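PDB 2D69: ribulose bisphosphate carboxylase from Pyrococcus horikoshii, which probably catalyses the addition of carbon dioxide and water to ribulose 1,5-bisphosphate, giving two molecules of 3-phosphoglycerate in an archaeal pathway of AMP degradation. Local coordinates for residues 280-285 and 293-298; 205-210 and 239-244; 390-395 and 410-415. All coordinates share one frame; numbering follows the deposited sequence.

Contact 1: 280-285 and 293-298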
loop_
_atom_site.group_PDB
_atom_site.type_symbol
_atom_site.label_atom_id
_atom_site.label_comp_id
_atom_site.label_asym_id
_atom_site.label_seq_id
_atom_site.Cartn_x
_atom_site.Cartn_y
_atom_site.Cartn_z
ATOM N N ALA A 280 -37.583 6.340 -4.999
ATOM C CA ALA A 280 -37.893 7.736 -5.370
ATOM C C ALA A 280 -37.425 8.053 -6.801
ATOM O O ALA A 280 -36.319 7.673 -7.188
ATOM C CB ALA A 280 -37.257 8.708 -4.393
ATOM N N MET A 281 -38.275 8.763 -7.551
ATOM C CA MET A 281 -38.102 9.159 -8.963
ATOM C C MET A 281 -38.659 8.153 -9.983
ATOM O O MET A 281 -38.792 8.487 -11.153
ATOM C CB MET A 281 -36.633 9.507 -9.307
ATOM C CG MET A 281 -36.429 10.179 -10.661
ATOM S SD MET A 281 -34.649 10.669 -10.988
ATOM C CE MET A 281 -34.256 9.495 -11.945
ATOM N N HIS A 282 -38.951 6.934 -9.554
ATOM C CA HIS A 282 -39.470 5.885 -10.467
ATOM C C HIS A 282 -40.667 6.338 -11.286
ATOM O O HIS A 282 -40.734 6.091 -12.501
ATOM C CB HIS A 282 -39.831 4.594 -9.684
ATOM C CG HIS A 282 -41.101 4.703 -8.915
ATOM N ND1 HIS A 282 -42.321 4.328 -9.435
ATOM C CD2 HIS A 282 -41.352 5.202 -7.677
ATOM C CE1 HIS A 282 -43.267 4.569 -8.544
ATOM N NE2 HIS A 282 -42.705 5.095 -7.467
ATOM N N ALA A 283 -41.588 7.053 -10.636
ATOM C CA ALA A 283 -42.860 7.392 -11.257
ATOM C C ALA A 283 -42.712 8.364 -12.394
ATOM O O ALA A 283 -43.678 8.566 -13.167
ATOM C CB ALA A 283 -43.881 7.900 -10.195
ATOM N N ALA A 284 -41.521 8.962 -12.552
ATOM C CA ALA A 284 -41.251 9.769 -13.774
ATOM C C ALA A 284 -41.304 8.944 -15.058
ATOM O O ALA A 284 -41.632 9.465 -16.183
ATOM C CB ALA A 284 -39.869 10.465 -13.656
ATOM N N PHE A 285 -40.953 7.667 -14.926
ATOM C CA PHE A 285 -41.066 6.727 -16.029
ATOM C C PHE A 285 -41.934 5.463 -15.816
ATOM O O PHE A 285 -42.159 4.743 -16.791
ATOM C CB PHE A 285 -39.657 6.340 -16.561
ATOM C CG PHE A 285 -38.719 5.757 -15.534
ATOM C CD1 PHE A 285 -38.776 4.413 -15.199
ATOM C CD2 PHE A 285 -37.755 6.561 -14.927
ATOM C CE1 PHE A 285 -37.885 3.876 -14.244
ATOM C CE2 PHE A 285 -36.899 6.060 -13.983
ATOM C CZ PHE A 285 -36.935 4.699 -13.648
ATOM N N ILE A 293 -40.982 2.451 -18.374
ATOM C CA ILE A 293 -40.557 1.144 -17.916
ATOM C C ILE A 293 -41.454 0.801 -16.736
ATOM O O ILE A 293 -41.687 1.647 -15.869
ATOM C CB ILE A 293 -39.097 1.200 -17.477
ATOM C CG1 ILE A 293 -38.180 1.760 -18.577
ATOM C CG2 ILE A 293 -38.594 -0.192 -17.041
ATOM C CD1 ILE A 293 -36.767 1.977 -18.051
ATOM N N THR A 294 -41.965 -0.426 -16.689
ATOM C CA THR A 294 -42.879 -0.788 -15.607
ATOM C C THR A 294 -42.117 -1.002 -14.323
ATOM O O THR A 294 -40.928 -1.292 -14.345
ATOM C CB THR A 294 -43.629 -2.066 -15.921
ATOM O OG1 THR A 294 -42.684 -3.145 -16.063
ATOM C CG2 THR A 294 -44.392 -1.971 -17.245
ATOM N N MET A 295 -42.822 -0.881 -13.195
ATOM C CA MET A 295 -42.258 -1.148 -11.884
ATOM C C MET A 295 -41.819 -2.611 -11.797
ATOM O O MET A 295 -40.854 -2.912 -11.113
ATOM C CB MET A 295 -43.227 -0.809 -10.717
ATOM C CG MET A 295 -42.598 -0.998 -9.313
ATOM S SD MET A 295 -41.184 0.118 -9.061
ATOM C CE MET A 295 -40.044 -0.918 -8.239
ATOM N N LEU A 296 -42.518 -3.504 -12.506
ATOM C CA LEU A 296 -42.169 -4.926 -12.522
ATOM C C LEU A 296 -40.750 -5.163 -13.098
ATOM O O LEU A 296 -39.965 -5.939 -12.543
ATOM C CB LEU A 296 -43.191 -5.718 -13.328
ATOM C CG LEU A 296 -42.826 -7.187 -13.621
ATOM C CD1 LEU A 296 -42.670 -7.914 -12.290
ATOM C CD2 LEU A 296 -43.909 -7.856 -14.463
ATOM N N ALA A 297 -40.423 -4.456 -14.181
ATOM C CA ALA A 297 -39.126 -4.613 -14.838
ATOM C C ALA A 297 -38.001 -4.042 -13.985
ATOM O O ALA A 297 -36.948 -4.635 -13.819
ATOM C CB ALA A 297 -39.141 -3.956 -16.207
ATOM N N LEU A 298 -38.261 -2.871 -13.424
ATOM C CA LEU A 298 -37.350 -2.229 -12.502
ATOM C C LEU A 298 -37.097 -3.148 -11.354
ATOM O O LEU A 298 -35.963 -3.368 -10.986
ATOM C CB LEU A 298 -37.965 -0.969 -11.971
ATOM C CG LEU A 298 -37.117 0.198 -11.545
ATOM C CD1 LEU A 298 -38.021 1.451 -11.410
ATOM C CD2 LEU A 298 -36.456 -0.087 -10.224
#
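F285 reaches across to I293 and L298 with its CD1 and CE1 atoms. From CB the side chain turns back over its own segment: CG sits between the backbone N and the carbonyl carbon (chi1 57°), and the carbonyl O of H282 comes to lie 3.6 Å above the ring plane, over its centre. Further out, CD1 meets the branched CB of I293 at 4.0 Å. CE1 makes the tightest apolar touch, 3.7 Å to CD1 of L298, and CZ at the tip is 4.1 Å from CD1 of L298. V254 of helix 253-256 adds to this apolar surrounding, where a flat phenyl ring can serve several aliphatic neighbours at once. Both segments lie in the connection that leads from strand 274-278 into helix 295-305, in the fifth beta-alpha unit of the catalytic TIM barrel. I293 also belongs to the short strand 292-293, which runs beside strand 115-124 of the N-terminal domain. Its backbone N donates to the carbonyl O of F285 (3.0 Å). T294 then caps helix 295-305, its OG1 accepting from A297 N. L298 CD1 reaches CB of H282 too, while M295 SD stands 4.8 Å from the centroid of the H282 ring, approaching obliquely. H282 ND1 is hydrogen-bonded to T286 OG1, and its side chain neighbours R279, a predicted substrate-binding residue.

Contact 2: 205-210 and 239-244. With SO4 (sulfate ion), chain I.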
loop_
_atom_site.group_PDB
_atom_site.type_symbol
_atom_site.label_atom_id
_atom_site.label_comp_id
_atom_site.label_asym_id
_atom_site.label_seq_id
_atom_site.Cartn_x
_atom_site.Cartn_y
_atom_site.Cartn_z
ATOM N N LYS A 205 -23.939 7.898 16.866
ATOM C CA LYS A 205 -24.956 8.010 17.922
ATOM C C LYS A 205 -26.051 6.967 17.834
ATOM O O LYS A 205 -26.389 6.343 18.819
ATOM C CB LYS A 205 -25.564 9.418 17.946
ATOM C CG LYS A 205 -26.622 9.711 19.008
ATOM C CD LYS A 205 -26.067 9.627 20.422
ATOM C CE LYS A 205 -27.155 9.963 21.427
ATOM N NZ LYS A 205 -26.628 9.968 22.863
ATOM N N LEU A 206 -26.617 6.770 16.655
ATOM C CA LEU A 206 -27.856 5.994 16.550
ATOM C C LEU A 206 -27.669 4.514 16.811
ATOM O O LEU A 206 -28.577 3.851 17.315
ATOM C CB LEU A 206 -28.508 6.206 15.195
ATOM C CG LEU A 206 -29.495 7.360 15.094
ATOM C CD1 LEU A 206 -30.758 6.997 15.790
ATOM C CD2 LEU A 206 -28.876 8.664 15.674
ATOM N N TYR A 207 -26.494 3.997 16.503
ATOM C CA TYR A 207 -26.212 2.576 16.730
ATOM C C TYR A 207 -25.981 2.314 18.203
ATOM O O TYR A 207 -26.228 1.211 18.688
ATOM C CB TYR A 207 -25.065 2.075 15.805
ATOM C CG TYR A 207 -25.564 1.922 14.366
ATOM C CD1 TYR A 207 -25.348 2.904 13.405
ATOM C CD2 TYR A 207 -26.364 0.806 13.987
ATOM C CE1 TYR A 207 -25.852 2.765 12.173
ATOM C CE2 TYR A 207 -26.868 0.673 12.746
ATOM C CZ TYR A 207 -26.638 1.662 11.831
ATOM O OH TYR A 207 -27.111 1.608 10.545
ATOM N N ARG A 208 -25.494 3.310 18.929
ATOM C CA ARG A 208 -25.446 3.211 20.390
ATOM C C ARG A 208 -26.852 3.146 21.012
ATOM O O ARG A 208 -27.132 2.320 21.874
ATOM C CB ARG A 208 -24.659 4.372 21.009
ATOM C CG ARG A 208 -23.189 4.396 20.565
ATOM C CD ARG A 208 -22.346 5.543 21.164
ATOM N NE ARG A 208 -22.241 5.367 22.612
ATOM C CZ ARG A 208 -22.986 5.990 23.534
ATOM N NH1 ARG A 208 -23.918 6.891 23.190
ATOM N NH2 ARG A 208 -22.783 5.711 24.835
ATOM N N VAL A 209 -27.740 3.996 20.540
ATOM C CA VAL A 209 -29.131 3.964 20.973
ATOM C C VAL A 209 -29.748 2.613 20.596
ATOM O O VAL A 209 -30.436 1.975 21.418
ATOM C CB VAL A 209 -29.948 5.064 20.266
ATOM C CG1 VAL A 209 -31.484 4.949 20.569
ATOM C CG2 VAL A 209 -29.432 6.458 20.602
ATOM N N ARG A 210 -29.498 2.185 19.350
ATOM C CA ARG A 210 -29.958 0.919 18.843
ATOM C C ARG A 210 -29.562 -0.193 19.796
ATOM O O ARG A 210 -30.416 -0.986 20.234
ATOM C CB ARG A 210 -29.347 0.648 17.451
ATOM C CG ARG A 210 -29.914 -0.518 16.703
ATOM C CD ARG A 210 -29.389 -1.854 17.154
ATOM N NE ARG A 210 -28.010 -2.116 16.760
ATOM C CZ ARG A 210 -27.603 -2.561 15.577
ATOM N NH1 ARG A 210 -28.439 -2.786 14.565
ATOM N NH2 ARG A 210 -26.298 -2.799 15.394
ATOM N N GLU A 239 -19.278 1.569 4.629
ATOM C CA GLU A 239 -18.213 1.056 5.527
ATOM C C GLU A 239 -18.392 1.539 6.958
ATOM O O GLU A 239 -18.186 0.779 7.971
ATOM C CB GLU A 239 -16.811 1.496 5.000
ATOM C CG GLU A 239 -16.407 0.850 3.675
ATOM C CD GLU A 239 -15.096 1.392 3.078
ATOM O OE1 GLU A 239 -14.685 2.512 3.418
ATOM O OE2 GLU A 239 -14.474 0.703 2.258
ATOM N N MET A 240 -18.806 2.782 7.117
ATOM C CA MET A 240 -19.084 3.315 8.472
ATOM C C MET A 240 -20.235 2.597 9.179
ATOM O O MET A 240 -20.154 2.291 10.374
ATOM C CB MET A 240 -19.354 4.806 8.465
ATOM C CG MET A 240 -18.182 5.694 8.039
ATOM S SD MET A 240 -18.987 7.303 7.638
ATOM C CE MET A 240 -17.663 8.175 6.681
ATOM N N VAL A 241 -21.268 2.254 8.413
ATOM C CA VAL A 241 -22.416 1.543 8.971
ATOM C C VAL A 241 -21.950 0.166 9.471
ATOM O O VAL A 241 -22.140 -0.170 10.651
ATOM C CB VAL A 241 -23.589 1.480 7.901
ATOM C CG1 VAL A 241 -24.739 0.530 8.414
ATOM C CG2 VAL A 241 -24.147 2.860 7.665
ATOM N N ALA A 242 -21.251 -0.598 8.627
ATOM C CA ALA A 242 -20.784 -1.976 8.952
ATOM C C ALA A 242 -19.865 -1.928 10.163
ATOM O O ALA A 242 -19.943 -2.753 11.093
ATOM C CB ALA A 242 -20.059 -2.578 7.783
ATOM N N ASN A 243 -19.011 -0.916 10.175
ATOM C CA ASN A 243 -18.096 -0.708 11.272
ATOM C C ASN A 243 -18.748 -0.478 12.593
ATOM O O ASN A 243 -18.229 -0.870 13.626
ATOM C CB ASN A 243 -17.215 0.500 10.989
ATOM C CG ASN A 243 -15.846 0.141 11.059
ATOM O OD1 ASN A 243 -15.277 -0.295 10.007
ATOM N ND2 ASN A 243 -15.276 0.135 12.309
ATOM N N GLU A 244 -19.899 0.154 12.559
ATOM C CA GLU A 244 -20.659 0.409 13.761
ATOM C C GLU A 244 -21.549 -0.761 14.184
ATOM O O GLU A 244 -22.157 -0.701 15.241
ATOM C CB GLU A 244 -21.440 1.729 13.615
ATOM C CG GLU A 244 -21.561 2.554 14.889
ATOM C CD GLU A 244 -20.239 3.090 15.431
ATOM O OE1 GLU A 244 -19.319 3.355 14.665
ATOM O OE2 GLU A 244 -20.130 3.256 16.646
HETATM S S SO4 I . -27.707 6.183 24.185
HETATM O O1 SO4 I . -27.444 6.099 25.617
HETATM O O2 SO4 I . -29.144 6.049 23.952
HETATM O O3 SO4 I . -27.206 7.457 23.674
HETATM O O4 SO4 I . -27.004 5.093 23.521
HETATM O O HOH W 1 -23.987 -1.903 16.948
#
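The ring of Y207 is met at a slant by V241 and E244, while R210 lies at its edge, with CZ in the ring plane. The arginine in turn offers a face: Y207 CD2 stands 3.8 Å above the guanidinium plane, over its centre, so the phenol ring is set edge-on against the flat cation. At the edge of that guanidinium lies a water, which accepts from R210 NH2 and donates to the carbonyl O of E244, joining the two helices. R210 also forms a salt bridge with E222, and its NH2 donates to G245 O; these bonds fix the rotation of the guanidinium, so that its face stays turned to the ring edge. CB of Y207 packs 3.7 Å from CG of E244, whose aliphatic part does the touching; the carboxylate plane is turned 45° from the ring. At the far end OH comes within 3.4 Å of V241 CG1, the methyl lying anti to the backbone N (chi1 171°). With an alanine in place of Y207, V241 CG1 and the methylenes of E244 would probably lose their packing partner and the R210 guanidinium would be less firmly held in its rotation. On another side of helix 199-217, K205 NZ donates at 2.7 Å to O3 of a sulfate ion that probably comes from the crystallisation liquor, and R208 pairs with E145 of a neighbouring subunit. Helices 199-217 and 231-244 follow strands 184-186 and 222-224, and their contact is the side-by-side packing of successive outer helices in a TIM barrel.

Contact 3: 390-395 and 410-415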
loop_
_atom_site.group_PDB
_atom_site.type_symbol
_atom_site.label_atom_id
_atom_site.label_comp_id
_atom_site.label_asym_id
_atom_site.label_seq_id
_atom_site.Cartn_x
_atom_site.Cartn_y
_atom_site.Cartn_z
ATOM N N ARG A 390 -47.589 -2.918 16.262
ATOM C CA ARG A 390 -47.148 -4.295 16.581
ATOM C C ARG A 390 -48.314 -5.134 17.091
ATOM O O ARG A 390 -48.401 -6.306 16.783
ATOM C CB ARG A 390 -46.007 -4.300 17.594
ATOM C CG ARG A 390 -44.609 -3.903 16.998
ATOM C CD ARG A 390 -43.925 -4.992 16.111
ATOM N NE ARG A 390 -43.814 -6.258 16.867
ATOM C CZ ARG A 390 -42.881 -6.524 17.788
ATOM N NH1 ARG A 390 -41.923 -5.658 18.072
ATOM N NH2 ARG A 390 -42.863 -7.711 18.387
ATOM N N ASP A 391 -49.226 -4.542 17.858
ATOM C CA ASP A 391 -50.330 -5.304 18.419
ATOM C C ASP A 391 -51.341 -5.622 17.341
ATOM O O ASP A 391 -51.898 -6.717 17.321
ATOM C CB ASP A 391 -51.010 -4.529 19.509
ATOM C CG ASP A 391 -50.212 -4.505 20.802
ATOM O OD1 ASP A 391 -49.246 -5.292 21.006
ATOM O OD2 ASP A 391 -50.509 -3.728 21.692
ATOM N N ALA A 392 -51.578 -4.687 16.426
ATOM C CA ALA A 392 -52.500 -4.959 15.341
ATOM C C ALA A 392 -51.972 -6.076 14.438
ATOM O O ALA A 392 -52.755 -6.861 13.946
ATOM C CB ALA A 392 -52.813 -3.695 14.531
ATOM N N ILE A 393 -50.659 -6.141 14.214
ATOM C CA ILE A 393 -50.058 -7.201 13.397
ATOM C C ILE A 393 -50.145 -8.553 14.142
ATOM O O ILE A 393 -50.514 -9.558 13.551
ATOM C CB ILE A 393 -48.593 -6.845 13.014
ATOM C CG1 ILE A 393 -48.567 -5.685 12.010
ATOM C CG2 ILE A 393 -47.878 -8.025 12.432
ATOM C CD1 ILE A 393 -47.272 -4.926 12.020
ATOM N N ASP A 394 -49.889 -8.574 15.447
ATOM C CA ASP A 394 -49.998 -9.832 16.187
ATOM C C ASP A 394 -51.439 -10.353 16.096
ATOM O O ASP A 394 -51.641 -11.537 15.910
ATOM C CB ASP A 394 -49.600 -9.659 17.641
ATOM C CG ASP A 394 -48.123 -9.501 17.832
ATOM O OD1 ASP A 394 -47.333 -9.897 16.955
ATOM O OD2 ASP A 394 -47.673 -8.991 18.868
ATOM N N ALA A 395 -52.429 -9.459 16.202
ATOM C CA ALA A 395 -53.827 -9.818 16.046
ATOM C C ALA A 395 -54.167 -10.307 14.632
ATOM O O ALA A 395 -54.835 -11.317 14.474
ATOM C CB ALA A 395 -54.731 -8.650 16.441
ATOM N N PRO A 410 -54.214 -0.798 25.346
ATOM C CA PRO A 410 -54.655 0.611 25.367
ATOM C C PRO A 410 -54.196 1.420 24.138
ATOM O O PRO A 410 -54.909 2.322 23.683
ATOM C CB PRO A 410 -54.007 1.166 26.649
ATOM C CG PRO A 410 -53.881 -0.053 27.535
ATOM C CD PRO A 410 -53.486 -1.162 26.577
ATOM N N GLU A 411 -53.027 1.082 23.605
ATOM C CA GLU A 411 -52.468 1.827 22.490
ATOM C C GLU A 411 -53.289 1.553 21.244
ATOM O O GLU A 411 -53.650 2.461 20.483
ATOM C CB GLU A 411 -50.991 1.463 22.293
ATOM C CG GLU A 411 -50.094 1.934 23.430
ATOM C CD GLU A 411 -50.021 0.987 24.617
ATOM O OE1 GLU A 411 -49.342 1.371 25.575
ATOM O OE2 GLU A 411 -50.608 -0.128 24.616
ATOM N N LEU A 412 -53.612 0.289 21.043
ATOM C CA LEU A 412 -54.395 -0.093 19.887
ATOM C C LEU A 412 -55.816 0.445 20.054
ATOM O O LEU A 412 -56.427 0.902 19.108
ATOM C CB LEU A 412 -54.363 -1.615 19.704
ATOM C CG LEU A 412 -55.278 -2.124 18.596
ATOM C CD1 LEU A 412 -54.888 -1.528 17.216
ATOM C CD2 LEU A 412 -55.306 -3.651 18.596
ATOM N N LYS A 413 -56.343 0.420 21.274
ATOM C CA LYS A 413 -57.687 0.966 21.519
ATOM C C LYS A 413 -57.751 2.452 21.112
ATOM O O LYS A 413 -58.683 2.858 20.438
ATOM C CB LYS A 413 -58.093 0.762 22.984
ATOM C CG LYS A 413 -59.609 0.918 23.284
ATOM C CD LYS A 413 -59.845 0.862 24.778
ATOM C CE LYS A 413 -61.249 0.423 25.138
ATOM N NZ LYS A 413 -61.566 0.807 26.564
ATOM N N LYS A 414 -56.745 3.250 21.475
ATOM C CA LYS A 414 -56.772 4.693 21.184
ATOM C C LYS A 414 -56.631 4.963 19.696
ATOM O O LYS A 414 -57.229 5.899 19.165
ATOM C CB LYS A 414 -55.667 5.457 21.917
ATOM C CG LYS A 414 -56.105 6.821 22.484
ATOM C CD LYS A 414 -56.048 6.800 24.013
ATOM C CE LYS A 414 -56.104 8.189 24.647
ATOM N NZ LYS A 414 -56.901 8.087 25.961
ATOM N N SER A 415 -55.811 4.148 19.039
ATOM C CA SER A 415 -55.552 4.291 17.632
ATOM C C SER A 415 -56.867 4.049 16.878
ATOM O O SER A 415 -57.192 4.792 15.970
ATOM C CB SER A 415 -54.456 3.285 17.200
ATOM O OG SER A 415 -54.260 3.287 15.795
#
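The last outer helix of the TIM barrel, 382-398, is packed here against the C-terminal helix 410-422, which lies outside the eight beta-alpha units, and L412 of that helix is wedged against A392 and D391. Their backbones are nearest where CA of D391 stands 6.8 Å from CA of L412, a close approach that suits the small A392 beside it. L412 carries its CG anti to the backbone N (chi1 174°), which extends the side chain toward the barrel helix; CD1 then meets the single methyl of A392, CB, at 4.0 Å. Leucine suits the place because its branched end reaches the small alanine, whose single methyl lets the helices come close. P353 touches both A392 and L412, and K405 of the short helix 402-405 packs on L412 and D391, so other parts of the chain pack on the same residues.

At the base of L412 its CB lies 4.4 Å from CB of D391, and here the polar part begins. The carboxylate of D391 is not spent on the facing segment: OD2 is hydrogen-bonded to OG of S409. That serine stands right before helix 410-422 and its OG also accepts a weak bond from L412 N, so D391 ties the barrel helix to the start of its neighbour. E411 carries a like charge close by, with OE2 4.6 Å from D391 OD2; the repulsion between the two carboxylates is likely to be eased by K387, whose NZ forms a salt bridge with E411 OE2.

All three contacts lie within the catalytic domain and come in series along the chain: contact 2 first, then contact 1, then contact 3. Contact 2 joins the second and third outer helices, contact 1 lies at the fifth beta-alpha unit, and contact 3 fastens the C-terminal helix to the eighth. Their centres are 30 to 34 Å apart, and none touches another; the nearest atoms, about 13 Å apart, are those of contacts 2 and 3. Contact 1 sits closest to the chain's centre, near strand 115-124 and a second subunit; contact 2 borders another subunit, while no other chain touches contact 3. All surround the eight-stranded barrel, at whose strand ends and following loops the predicted active-site residues lie.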